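Local coordinates for protein periplasmic beta-glucosidase (Pseudomonas aeruginosa, PDB 6R5T) that probably hydrolyses terminal, non-reducing beta-D-glucosyl residues to release beta-D-glucose, as a periplasmic glycoside hydrolase of family 3, at residues A[379-385]-A[422-428]; A[567-573]-A[602-608]. The protein carries 1 engineered substitution. All blocks are in the same frame, centred on the assembly; numbering follows the deposited sequence.

Contact 1: residues A[379-385]-A[422-428]; sequences GRIAVIG and ATLLYAK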
# COMPACT_ATOMS: atom_id res chain seq x y z
N GLY A 379 41.91 3.27 25.24
CA GLY A 379 40.93 3.35 26.33
C GLY A 379 40.14 2.05 26.47
O GLY A 379 40.62 0.99 26.08
N ARG A 380 38.94 2.16 27.02
CA ARG A 380 38.05 1.03 27.35
C ARG A 380 36.77 1.20 26.55
O ARG A 380 36.06 2.21 26.74
CB ARG A 380 37.76 1.04 28.86
CG ARG A 380 39.00 0.72 29.68
CD ARG A 380 38.75 0.92 31.16
NE ARG A 380 37.98 -0.16 31.76
CZ ARG A 380 38.46 -1.39 32.01
NH1 ARG A 380 39.71 -1.70 31.70
NH2 ARG A 380 37.70 -2.32 32.57
N ILE A 381 36.48 0.22 25.70
CA ILE A 381 35.31 0.30 24.79
C ILE A 381 34.37 -0.84 25.19
O ILE A 381 34.78 -1.99 25.09
CB ILE A 381 35.76 0.20 23.31
CG1 ILE A 381 36.71 1.34 22.92
CG2 ILE A 381 34.54 0.13 22.38
CD1 ILE A 381 37.45 1.13 21.62
N ALA A 382 33.15 -0.52 25.60
CA ALA A 382 32.12 -1.56 25.85
C ALA A 382 31.46 -1.92 24.51
O ALA A 382 31.05 -1.01 23.78
CB ALA A 382 31.10 -1.10 26.85
N VAL A 383 31.45 -3.20 24.17
CA VAL A 383 30.84 -3.71 22.91
C VAL A 383 29.62 -4.50 23.35
O VAL A 383 29.75 -5.55 24.03
CB VAL A 383 31.83 -4.53 22.09
CG1 VAL A 383 31.16 -5.02 20.82
CG2 VAL A 383 33.09 -3.75 21.82
N ILE A 384 28.44 -4.00 23.04
CA ILE A 384 27.20 -4.47 23.67
C ILE A 384 26.14 -4.74 22.60
O ILE A 384 25.98 -3.90 21.72
CB ILE A 384 26.70 -3.47 24.74
CG1 ILE A 384 27.74 -3.37 25.88
CG2 ILE A 384 25.35 -3.86 25.26
CD1 ILE A 384 27.44 -2.28 26.87
N GLY A 385 25.41 -5.84 22.76
CA GLY A 385 24.22 -6.10 21.93
C GLY A 385 24.26 -7.49 21.31
O GLY A 385 25.33 -8.09 21.17
N ALA A 422 43.94 -1.17 23.26
CA ALA A 422 42.68 -0.78 23.94
C ALA A 422 42.05 -2.02 24.55
O ALA A 422 42.40 -3.16 24.15
CB ALA A 422 41.70 -0.10 22.99
N THR A 423 41.17 -1.81 25.51
CA THR A 423 40.46 -2.89 26.21
C THR A 423 39.01 -2.95 25.72
O THR A 423 38.26 -2.01 26.00
CB THR A 423 40.51 -2.71 27.73
OG1 THR A 423 41.89 -2.62 28.10
CG2 THR A 423 39.85 -3.84 28.48
N LEU A 424 38.59 -4.10 25.23
CA LEU A 424 37.16 -4.28 24.89
C LEU A 424 36.44 -5.00 26.02
O LEU A 424 36.99 -5.97 26.60
CB LEU A 424 37.06 -5.12 23.61
CG LEU A 424 37.77 -4.58 22.39
CD1 LEU A 424 37.49 -5.51 21.22
CD2 LEU A 424 37.30 -3.15 22.09
N LEU A 425 35.24 -4.56 26.32
CA LEU A 425 34.40 -5.22 27.34
C LEU A 425 33.11 -5.62 26.64
O LEU A 425 32.51 -4.75 26.02
CB LEU A 425 34.09 -4.24 28.46
CG LEU A 425 35.27 -3.53 29.11
CD1 LEU A 425 34.74 -2.56 30.13
CD2 LEU A 425 36.22 -4.53 29.76
N TYR A 426 32.67 -6.83 26.82
CA TYR A 426 31.52 -7.38 26.09
C TYR A 426 30.35 -7.65 27.03
O TYR A 426 30.54 -8.20 28.11
CB TYR A 426 31.92 -8.66 25.35
CG TYR A 426 30.72 -9.38 24.78
CD1 TYR A 426 30.05 -8.84 23.70
CD2 TYR A 426 30.22 -10.53 25.35
CE1 TYR A 426 28.96 -9.48 23.14
CE2 TYR A 426 29.12 -11.18 24.81
CZ TYR A 426 28.49 -10.66 23.70
OH TYR A 426 27.36 -11.26 23.23
N ALA A 427 29.14 -7.40 26.56
CA ALA A 427 27.91 -7.88 27.18
C ALA A 427 26.86 -8.03 26.09
O ALA A 427 26.70 -7.10 25.28
CB ALA A 427 27.41 -6.93 28.24
N LYS A 428 26.17 -9.15 26.10
CA LYS A 428 25.12 -9.35 25.09
C LYS A 428 24.03 -8.29 25.23
O LYS A 428 23.51 -7.81 24.16
CB LYS A 428 24.53 -10.74 25.21
CG LYS A 428 23.69 -11.10 24.00
CD LYS A 428 23.24 -12.48 24.02
CE LYS A 428 22.33 -12.73 22.84
NZ LYS A 428 22.26 -14.17 22.57
O HOH W 1 26.53 -10.60 20.77
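Strands 380-384 and 423-427 run side by side in parallel, their axes 4.5 Å apart at closest approach and 26° from one another, and six backbone hydrogen bonds hold them in an unbroken register from G379 opposite A422 to G385 opposite K428. G379, at a positive phi that favours glycine, starts the ladder by accepting T423 N at its O (2.9 Å). R380 extends its guanidinium along the face it shares with T423 and L425, with NH2 3.8 Å from L425 CD1, while D469 forms a salt bridge with it. I381 bonds in both directions, N to T423 O and O to L425 N, each 2.9 Å; on the other face its CB meets L424 CD2 at 3.9 Å. A382 brings its CA to 3.2 Å from L425 O, a CA-H...O contact. V383 gives the shortest rung, N to L425 O at 2.6 Å, and its O accepts A427 N at 3.2 Å. I384 places CG1 4.3 Å from A427 CB. At G385 the ladder ends with N to A427 O (3.1 Å), and a water joins G385 O (2.8 Å) to Y426 OH (2.7 Å). The odd-numbered residues 379-385 thus serve this partner, leaving the backbones of A382 and I384 to bond strand 472-478, and that of R380 to bond D471 just before it. The link is a beta-alpha-beta crossover whose connection carries W398 of the glycan pocket. Strand 423-427 forms one edge of the sheet, between helix 410-418, which packs on V383 and L424, and helix 456-468, which packs on A382, I384, L425 and A427.

Contact 2: residues A[567-573]-A[602-608]; sequences FPRSVGQ and EANGPLY
A classic beta bulge, with L607 and Y608 both facing F567, joins two parts of the C-terminal domain's irregular region between helix 545-553 and strand 619-626 in a single antiparallel hydrogen-bonded bridge. F567 N donates to Y608 O (3.0 Å) and L607 N to F567 O (2.8 Å). L607 is at phi/psi -66/-45, whereas F567 and Y608 keep extended angles; F567 CB lies 3.9 Å from Y608 CD2, at that ring's edge. Beyond the bridge, R569 (m, t, t) reaches along 603-607. Its guanidinium is sandwiched between A603 CB and the P606-L607 peptide, and NE donates to N604 O (3.2 Å) and weakly to G605 O (2.9 Å). The chain turns through the 3-10 segment 571-573, with Q573 N bonded to S570 O (3.0 Å). V571 packs on V571 of the second subunit, and G572 O accepts R134 NH1 of that subunit, so the turn belongs to the dimer interface. Beside this turn OE1 of E602 (chi1 t), packed on T491 of that subunit, accepts S570 OG at 2.6 Å and Q573 NE2 at 2.8 Å. Q573 NE2 reaches A603 O (2.9 Å). One water accepts from R569 N (2.9 Å) and donates to G605 O (2.8 Å).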
# COMPACT_ATOMS: atom_id res chain seq x y z
N PHE A 567 14.25 5.83 4.24
CA PHE A 567 13.96 5.25 5.57
C PHE A 567 12.74 5.94 6.13
O PHE A 567 12.80 7.15 6.42
CB PHE A 567 15.15 5.39 6.51
CG PHE A 567 16.20 4.31 6.36
CD1 PHE A 567 16.58 3.80 5.14
CD2 PHE A 567 16.84 3.82 7.49
CE1 PHE A 567 17.53 2.80 5.02
CE2 PHE A 567 17.84 2.87 7.35
CZ PHE A 567 18.17 2.32 6.14
N PRO A 568 11.61 5.23 6.27
CA PRO A 568 10.38 5.86 6.73
C PRO A 568 10.56 6.22 8.19
O PRO A 568 11.25 5.51 8.90
CB PRO A 568 9.30 4.78 6.63
CG PRO A 568 9.89 3.71 5.76
CD PRO A 568 11.39 3.80 5.94
N ARG A 569 9.81 7.23 8.65
CA ARG A 569 9.77 7.55 10.10
C ARG A 569 9.06 6.43 10.85
O ARG A 569 9.40 6.19 12.03
CB ARG A 569 9.12 8.90 10.37
CG ARG A 569 9.95 10.03 9.82
CD ARG A 569 9.19 11.33 9.96
NE ARG A 569 9.89 12.40 9.28
CZ ARG A 569 10.90 13.10 9.78
NH1 ARG A 569 11.32 12.89 11.00
NH2 ARG A 569 11.44 14.05 9.04
N SER A 570 8.09 5.76 10.24
CA SER A 570 7.41 4.62 10.87
C SER A 570 6.75 3.79 9.78
O SER A 570 6.55 4.27 8.67
CB SER A 570 6.38 5.06 11.89
OG SER A 570 5.29 5.68 11.23
N VAL A 571 6.33 2.60 10.15
CA VAL A 571 5.65 1.67 9.22
C VAL A 571 4.33 2.27 8.74
O VAL A 571 3.91 1.99 7.61
CB VAL A 571 5.46 0.30 9.89
CG1 VAL A 571 4.39 0.32 11.00
CG2 VAL A 571 5.13 -0.73 8.83
N GLY A 572 3.72 3.15 9.54
CA GLY A 572 2.45 3.74 9.12
C GLY A 572 2.60 4.75 8.02
O GLY A 572 1.56 5.21 7.54
N GLN A 573 3.83 5.10 7.60
CA GLN A 573 4.06 5.97 6.42
C GLN A 573 4.28 5.17 5.14
O GLN A 573 4.41 5.81 4.10
CB GLN A 573 5.24 6.90 6.69
CG GLN A 573 5.05 7.72 7.96
CD GLN A 573 5.50 9.16 7.92
OE1 GLN A 573 5.86 9.68 6.85
NE2 GLN A 573 5.46 9.81 9.09
N GLU A 602 2.50 12.47 13.05
CA GLU A 602 3.96 12.19 12.95
C GLU A 602 4.52 13.22 11.99
O GLU A 602 3.81 13.69 11.11
CB GLU A 602 4.21 10.78 12.39
CG GLU A 602 5.63 10.28 12.59
CD GLU A 602 5.66 8.78 12.46
OE1 GLU A 602 5.25 8.29 11.39
OE2 GLU A 602 6.03 8.10 13.45
N ALA A 603 5.81 13.52 12.13
CA ALA A 603 6.52 14.39 11.17
C ALA A 603 6.46 13.73 9.80
O ALA A 603 6.36 12.50 9.73
CB ALA A 603 7.92 14.65 11.61
N ASN A 604 6.47 14.52 8.77
CA ASN A 604 6.29 14.01 7.40
C ASN A 604 7.63 13.88 6.66
O ASN A 604 8.67 14.44 7.10
CB ASN A 604 5.27 14.88 6.66
CG ASN A 604 3.85 14.57 7.13
OD1 ASN A 604 3.26 13.58 6.69
ND2 ASN A 604 3.38 15.38 8.08
N GLY A 605 7.60 13.14 5.56
CA GLY A 605 8.82 12.83 4.81
C GLY A 605 9.59 11.71 5.47
O GLY A 605 9.39 11.36 6.65
N PRO A 606 10.57 11.13 4.74
CA PRO A 606 11.41 10.09 5.31
C PRO A 606 12.29 10.67 6.43
O PRO A 606 12.61 11.88 6.41
CB PRO A 606 12.26 9.65 4.11
CG PRO A 606 12.35 10.87 3.29
CD PRO A 606 10.98 11.54 3.39
N LEU A 607 12.70 9.82 7.35
CA LEU A 607 13.73 10.23 8.34
C LEU A 607 15.04 10.46 7.60
O LEU A 607 15.68 11.49 7.84
CB LEU A 607 13.91 9.16 9.41
CG LEU A 607 14.93 9.56 10.48
CD1 LEU A 607 14.56 10.87 11.17
CD2 LEU A 607 15.04 8.49 11.52
N TYR A 608 15.40 9.55 6.69
CA TYR A 608 16.64 9.69 5.89
C TYR A 608 16.22 9.49 4.44
O TYR A 608 15.64 8.45 4.12
CB TYR A 608 17.71 8.68 6.28
CG TYR A 608 18.08 8.63 7.73
CD1 TYR A 608 18.77 9.67 8.34
CD2 TYR A 608 17.79 7.52 8.49
CE1 TYR A 608 19.14 9.59 9.68
CE2 TYR A 608 18.16 7.43 9.82
CZ TYR A 608 18.84 8.47 10.42
OH TYR A 608 19.23 8.37 11.74
O HOH W 2 8.42 8.77 6.64
O HOH W 3 5.11 11.78 5.29

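In the fold
Both contacts fall within the family 3 C-terminal domain range and follow in series, contact 1 closing before contact 2 opens. Their centres are 32 Å apart and their nearest atoms about 17 Å, so they do not touch. The six-stranded mixed sheet relates them: contact 1 joins its edge strand 423-427 to 380-384, whereas contact 2, formed within the irregular region after helix 545-553, rests F567 and Y608 on strand 534-537, toward the other edge of that sheet. Contact 2 also meets the second subunit, which does not reach contact 1. One contact therefore builds one edge of the sheet, and the other carries the region between helix 545-553 and strand 619-626 to the dimer interface.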